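Intimin adherence protein (Escherichia coli O157:H7, PDB 3NCX) is an adhesin, probably fixing the bacterium to host cells by binding the translocated receptor Tir through its C-terminal Ig-like and lectin-like region. Local coordinates at residues 30-35 with 67-72; 35-40 with 135-140. The protein carries 1 engineered substitution. All coordinates share one frame; numbering follows the deposited sequence.

Contact 1. Residues 30-35 with 67-72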
loop_
_atom_site.group_PDB
_atom_site.type_symbol
_atom_site.label_atom_id
_atom_site.label_comp_id
_atom_site.label_asym_id
_atom_site.label_seq_id
_atom_site.Cartn_x
_atom_site.Cartn_y
_atom_site.Cartn_z
ATOM N N ASN A 30 -5.390 0.659 -7.939
ATOM C CA ASN A 30 -6.727 0.736 -7.367
ATOM C C ASN A 30 -6.790 0.035 -6.016
ATOM O O ASN A 30 -7.408 0.531 -5.078
ATOM C CB ASN A 30 -7.752 0.126 -8.322
ATOM C CG ASN A 30 -9.116 -0.040 -7.683
ATOM O OD1 ASN A 30 -9.462 0.666 -6.736
ATOM N ND2 ASN A 30 -9.899 -0.983 -8.199
ATOM N N ILE A 31 -6.150 -1.125 -5.924
ATOM C CA ILE A 31 -6.083 -1.856 -4.664
ATOM C C ILE A 31 -4.838 -1.449 -3.882
ATOM O O ILE A 31 -3.766 -1.255 -4.456
ATOM C CB ILE A 31 -6.108 -3.381 -4.882
ATOM C CG1 ILE A 31 -4.982 -3.809 -5.826
ATOM C CG2 ILE A 31 -7.454 -3.811 -5.438
ATOM C CD1 ILE A 31 -4.933 -5.302 -6.081
ATOM N N TRP A 32 -4.985 -1.310 -2.569
ATOM C CA TRP A 32 -3.909 -0.775 -1.748
ATOM C C TRP A 32 -3.288 -1.784 -0.792
ATOM O O TRP A 32 -3.959 -2.677 -0.276
ATOM C CB TRP A 32 -4.401 0.431 -0.944
ATOM C CG TRP A 32 -4.715 1.638 -1.771
ATOM C CD1 TRP A 32 -4.653 1.745 -3.132
ATOM C CD2 TRP A 32 -5.140 2.916 -1.287
ATOM N NE1 TRP A 32 -5.015 3.013 -3.523
ATOM C CE2 TRP A 32 -5.319 3.750 -2.407
ATOM C CE3 TRP A 32 -5.386 3.436 -0.012
ATOM C CZ2 TRP A 32 -5.735 5.073 -2.293
ATOM C CZ3 TRP A 32 -5.799 4.748 0.101
ATOM C CH2 TRP A 32 -5.969 5.553 -1.032
ATOM N N LEU A 33 -1.987 -1.630 -0.576
ATOM C CA LEU A 33 -1.310 -2.238 0.554
ATOM C C LEU A 33 -1.096 -1.138 1.579
ATOM O O LEU A 33 -0.454 -0.131 1.280
ATOM C CB LEU A 33 0.044 -2.803 0.133
ATOM C CG LEU A 33 0.991 -3.081 1.303
ATOM C CD1 LEU A 33 0.408 -4.143 2.221
ATOM C CD2 LEU A 33 2.369 -3.485 0.806
ATOM N N GLN A 34 -1.637 -1.311 2.781
ATOM C CA GLN A 34 -1.460 -0.294 3.809
ATOM C C GLN A 34 0.025 -0.051 4.040
ATOM O O GLN A 34 0.794 -0.994 4.227
ATOM C CB GLN A 34 -2.139 -0.693 5.119
ATOM C CG GLN A 34 -2.110 0.410 6.168
ATOM C CD GLN A 34 -2.770 0.003 7.470
ATOM O OE1 GLN A 34 -3.435 0.810 8.121
ATOM N NE2 GLN A 34 -2.584 -1.253 7.861
ATOM N N TYR A 35 0.417 1.220 4.009
ATOM C CA TYR A 35 1.805 1.619 4.223
ATOM C C TYR A 35 2.652 1.384 2.981
ATOM O O TYR A 35 3.881 1.442 3.036
ATOM C CB TYR A 35 2.394 0.902 5.438
ATOM C CG TYR A 35 1.600 1.135 6.702
ATOM C CD1 TYR A 35 1.240 0.076 7.527
ATOM C CD2 TYR A 35 1.207 2.415 7.070
ATOM C CE1 TYR A 35 0.510 0.287 8.682
ATOM C CE2 TYR A 35 0.478 2.636 8.223
ATOM C CZ TYR A 35 0.133 1.569 9.025
ATOM O OH TYR A 35 -0.592 1.782 10.173
ATOM N N VAL A 67 5.063 9.235 -0.925
ATOM C CA VAL A 67 3.786 9.208 -0.227
ATOM C C VAL A 67 3.545 7.852 0.423
ATOM O O VAL A 67 3.731 6.810 -0.207
ATOM C CB VAL A 67 2.617 9.520 -1.183
ATOM C CG1 VAL A 67 1.287 9.406 -0.453
ATOM C CG2 VAL A 67 2.783 10.902 -1.788
ATOM N N THR A 68 3.132 7.873 1.684
ATOM C CA THR A 68 2.807 6.650 2.405
ATOM C C THR A 68 1.309 6.565 2.686
ATOM O O THR A 68 0.729 7.465 3.291
ATOM C CB THR A 68 3.589 6.552 3.730
ATOM O OG1 THR A 68 4.993 6.485 3.454
ATOM C CG2 THR A 68 3.172 5.311 4.504
ATOM N N LEU A 69 0.686 5.483 2.231
ATOM C CA LEU A 69 -0.734 5.261 2.473
ATOM C C LEU A 69 -0.961 4.817 3.914
ATOM O O LEU A 69 -0.252 3.951 4.424
ATOM C CB LEU A 69 -1.288 4.221 1.499
ATOM C CG LEU A 69 -1.304 4.650 0.030
ATOM C CD1 LEU A 69 -1.629 3.478 -0.884
ATOM C CD2 LEU A 69 -2.289 5.790 -0.177
ATOM N N ASN A 70 -1.948 5.418 4.569
ATOM C CA ASN A 70 -2.195 5.144 5.978
ATOM C C ASN A 70 -3.611 4.652 6.254
ATOM O O ASN A 70 -3.845 3.924 7.219
ATOM C CB ASN A 70 -1.901 6.388 6.821
ATOM C CG ASN A 70 -0.457 6.846 6.707
ATOM O OD1 ASN A 70 0.463 6.030 6.627
ATOM N ND2 ASN A 70 -0.254 8.159 6.697
ATOM N N GLY A 71 -4.554 5.049 5.407
ATOM C CA GLY A 71 -5.945 4.698 5.621
ATOM C C GLY A 71 -6.785 4.679 4.361
ATOM O O GLY A 71 -6.509 5.398 3.402
ATOM N N LYS A 72 -7.821 3.848 4.373
ATOM C CA LYS A 72 -8.735 3.726 3.247
ATOM C C LYS A 72 -9.539 5.011 3.073
ATOM O O LYS A 72 -10.282 5.414 3.968
ATOM C CB LYS A 72 -9.680 2.544 3.472
ATOM C CG LYS A 72 -10.523 2.154 2.266
ATOM C CD LYS A 72 -11.579 1.130 2.663
ATOM C CE LYS A 72 -12.148 0.404 1.456
ATOM N NZ LYS A 72 -12.800 1.331 0.497
#
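Where the Ig-like and C-type lectin-like parts of intimin join, an aromatic-aliphatic contact between Trp32 and Leu69 links a strand of the lectin-side sheet to the end of strand 66-69. The Leu69 fork lies over one face of the indole, the two side chains crossing at about a right angle. CD1 of Leu69 lies nearest the five-membered ring and the bond the two rings share, 3.6 Å from CD2 of Trp32, while CD2 of Leu69 stands over the six-membered ring, 3.8 Å from its centroid and 14° off its normal, a CH-pi contact. The carbonyl O of Gly71 comes to the indole edge, 3.4 Å from CZ3 of Trp32. At the other end of the contact the backbones meet through a weak bond from Tyr35 N to Leu69 O (2.8 Å), bent to 129°. Asn70 OD1 lies at the edge of the Tyr35 ring, 3.7 Å from CD2 of Tyr35, with amide and ring planes 54° apart. The ND2 of Asn70 is bonded to Thr56 O. Strand 97-103 pairs in parallel with strand 32-33, and Leu69 also packs against Phe38 of strand 37-43 and Trp131 of helix 121-131.

Contact 2. Residues 35-40 with 135-140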
loop_
_atom_site.group_PDB
_atom_site.type_symbol
_atom_site.label_atom_id
_atom_site.label_comp_id
_atom_site.label_asym_id
_atom_site.label_seq_id
_atom_site.Cartn_x
_atom_site.Cartn_y
_atom_site.Cartn_z
ATOM N N TYR A 35 0.417 1.220 4.009
ATOM C CA TYR A 35 1.805 1.619 4.223
ATOM C C TYR A 35 2.652 1.384 2.981
ATOM O O TYR A 35 3.881 1.442 3.036
ATOM C CB TYR A 35 2.394 0.902 5.438
ATOM C CG TYR A 35 1.600 1.135 6.702
ATOM C CD1 TYR A 35 1.240 0.076 7.527
ATOM C CD2 TYR A 35 1.207 2.415 7.070
ATOM C CE1 TYR A 35 0.510 0.287 8.682
ATOM C CE2 TYR A 35 0.478 2.636 8.223
ATOM C CZ TYR A 35 0.133 1.569 9.025
ATOM O OH TYR A 35 -0.592 1.782 10.173
ATOM N N GLY A 36 1.987 1.117 1.861
ATOM C CA GLY A 36 2.658 1.078 0.576
ATOM C C GLY A 36 3.127 2.478 0.240
ATOM O O GLY A 36 2.563 3.456 0.734
ATOM N N GLN A 37 4.155 2.587 -0.595
ATOM C CA GLN A 37 4.768 3.885 -0.858
ATOM C C GLN A 37 5.012 4.157 -2.339
ATOM O O GLN A 37 5.221 3.233 -3.128
ATOM C CB GLN A 37 6.072 4.014 -0.071
ATOM C CG GLN A 37 5.885 3.876 1.431
ATOM C CD GLN A 37 7.193 3.903 2.189
ATOM O OE1 GLN A 37 8.175 3.285 1.778
ATOM N NE2 GLN A 37 7.216 4.626 3.300
ATOM N N PHE A 38 4.991 5.434 -2.707
ATOM C CA PHE A 38 5.204 5.836 -4.093
ATOM C C PHE A 38 5.685 7.282 -4.207
ATOM O O PHE A 38 5.372 8.123 -3.363
ATOM C CB PHE A 38 3.931 5.627 -4.917
ATOM C CG PHE A 38 2.739 6.386 -4.405
ATOM C CD1 PHE A 38 2.367 7.590 -4.980
ATOM C CD2 PHE A 38 1.982 5.890 -3.354
ATOM C CE1 PHE A 38 1.268 8.289 -4.513
ATOM C CE2 PHE A 38 0.881 6.584 -2.883
ATOM C CZ PHE A 38 0.525 7.784 -3.463
ATOM N N LYS A 39 6.446 7.561 -5.261
ATOM C CA LYS A 39 7.030 8.882 -5.468
ATOM C C LYS A 39 6.238 9.696 -6.484
ATOM O O LYS A 39 6.198 9.356 -7.668
ATOM C CB LYS A 39 8.476 8.751 -5.950
ATOM C CG LYS A 39 9.347 7.843 -5.099
ATOM C CD LYS A 39 9.893 8.566 -3.879
ATOM C CE LYS A 39 10.855 9.672 -4.282
ATOM N NZ LYS A 39 11.526 10.280 -3.099
ATOM N N LEU A 40 5.612 10.773 -6.021
ATOM C CA LEU A 40 4.959 11.719 -6.916
ATOM C C LEU A 40 6.010 12.578 -7.613
ATOM O O LEU A 40 6.915 13.107 -6.966
ATOM C CB LEU A 40 3.977 12.604 -6.146
ATOM C CG LEU A 40 2.698 11.926 -5.650
ATOM C CD1 LEU A 40 1.922 12.850 -4.728
ATOM C CD2 LEU A 40 1.836 11.484 -6.823
ATOM N N ASN A 135 8.039 -6.115 2.206
ATOM C CA ASN A 135 9.195 -5.650 2.969
ATOM C C ASN A 135 10.041 -4.602 2.246
ATOM O O ASN A 135 10.960 -4.026 2.829
ATOM C CB ASN A 135 10.063 -6.831 3.421
ATOM C CG ASN A 135 10.634 -7.622 2.259
ATOM O OD1 ASN A 135 11.482 -8.492 2.448
ATOM N ND2 ASN A 135 10.175 -7.320 1.050
ATOM N N LYS A 136 9.728 -4.351 0.980
ATOM C CA LYS A 136 10.406 -3.295 0.240
ATOM C C LYS A 136 9.900 -1.926 0.685
ATOM O O LYS A 136 10.359 -0.892 0.199
ATOM C CB LYS A 136 10.215 -3.472 -1.268
ATOM C CG LYS A 136 11.063 -4.579 -1.874
ATOM C CD LYS A 136 10.958 -4.579 -3.387
ATOM C CE LYS A 136 11.964 -5.529 -4.013
ATOM N NZ LYS A 136 13.363 -5.180 -3.640
ATOM N N TYR A 137 8.950 -1.931 1.616
ATOM C CA TYR A 137 8.386 -0.697 2.146
ATOM C C TYR A 137 8.800 -0.485 3.599
ATOM O O TYR A 137 8.951 -1.443 4.362
ATOM C CB TYR A 137 6.863 -0.691 1.992
ATOM C CG TYR A 137 6.421 -0.745 0.548
ATOM C CD1 TYR A 137 6.082 -1.950 -0.052
ATOM C CD2 TYR A 137 6.364 0.407 -0.224
ATOM C CE1 TYR A 137 5.687 -2.004 -1.377
ATOM C CE2 TYR A 137 5.972 0.364 -1.548
ATOM C CZ TYR A 137 5.635 -0.843 -2.122
ATOM O OH TYR A 137 5.245 -0.885 -3.441
ATOM N N SER A 138 8.988 0.777 3.965
ATOM C CA SER A 138 9.523 1.143 5.271
ATOM C C SER A 138 8.858 0.404 6.427
ATOM O O SER A 138 9.531 -0.092 7.331
ATOM C CB SER A 138 9.400 2.653 5.482
ATOM O OG SER A 138 9.736 3.006 6.808
ATOM N N HIS A 139 7.533 0.332 6.388
ATOM C CA HIS A 139 6.758 -0.209 7.498
ATOM C C HIS A 139 6.977 -1.708 7.699
ATOM O O HIS A 139 6.648 -2.249 8.754
ATOM C CB HIS A 139 5.271 0.082 7.285
ATOM C CG HIS A 139 4.451 -0.004 8.535
ATOM N ND1 HIS A 139 3.935 -1.189 9.006
ATOM C CD2 HIS A 139 4.053 0.955 9.405
ATOM C CE1 HIS A 139 3.256 -0.961 10.119
ATOM N NE2 HIS A 139 3.312 0.332 10.380
ATOM N N TYR A 140 7.540 -2.373 6.692
ATOM C CA TYR A 140 7.704 -3.826 6.729
ATOM C C TYR A 140 9.152 -4.282 6.522
ATOM O O TYR A 140 9.423 -5.480 6.450
ATOM C CB TYR A 140 6.824 -4.488 5.664
ATOM C CG TYR A 140 5.359 -4.123 5.733
ATOM C CD1 TYR A 140 4.801 -3.239 4.819
ATOM C CD2 TYR A 140 4.532 -4.668 6.704
ATOM C CE1 TYR A 140 3.459 -2.908 4.871
ATOM C CE2 TYR A 140 3.189 -4.340 6.768
ATOM C CZ TYR A 140 2.657 -3.460 5.848
ATOM O OH TYR A 140 1.321 -3.132 5.904
HETATM O O HOH W 1 5.954 2.140 4.789
#
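A water molecule joins Tyr35 to His139, donating to Tyr35 O at 2.8 Å and accepting from His139 N at 2.9 Å. It ties together the backbones of two loops whose side chains are already stacked. The Tyr35 and His139 rings lie face to face, their centroids 3.7 Å apart and their planes 15° from parallel, with His139 CD2 over the centre of the phenol ring. The CG of His139 is anti to the backbone N (chi1 -160°), which lays the imidazole over the phenol while its CB rests on the CB of Tyr35. The phenol is thus sandwiched, for the CG of Gln34 lies on its opposite face; the hydroxyl of Tyr140 comes to the edge, 3.6 Å from CD1 of Tyr35, while bonding Gln34 O.

Farther along, the Tyr137 ring is laid against the chain at Gly36 and Gln37. Gly36 CA sits over one face, 4.1 Å from the ring centroid, a CH-pi contact. Gln37 runs past Tyr137 in the opposite direction, touching CD2 with its CB and turning its amide plane 72° from the ring. Its OE1 receives a weak bond from Ser138 N, long at 3.4 Å but almost straight, and its NE2 bonds Thr68 OG1. The Tyr137 hydroxyl is held by Trp131 O. Gln37 lies in strand 37-43, between strands 17-19 and 66-69 of the Ig-like sheet, while Tyr137, in the loop that follows helix 121-131, also packs on Ile19 of strand 17-19.

Contact 1 rests chiefly on buried apolar groups, with a single weak backbone bond beside them. In contact 2 stacking, a bridging water and a long amide bond replace aliphatic packing. Both are partly buried, but contact 2 has an exposed rim at Ser138 and His139. Tyr35 belongs to both: its edge meets Asn70 in contact 1, while in contact 2 a face takes the histidine and the edge also meets Tyr140. Strands 66-69 and 37-43 are antiparallel neighbours, probably bonded from Val67 N to Phe38 O; both contacts thus involve adjoining strands of the Ig-like sheet, an arrangement consistent with a junction to the lectin-like part.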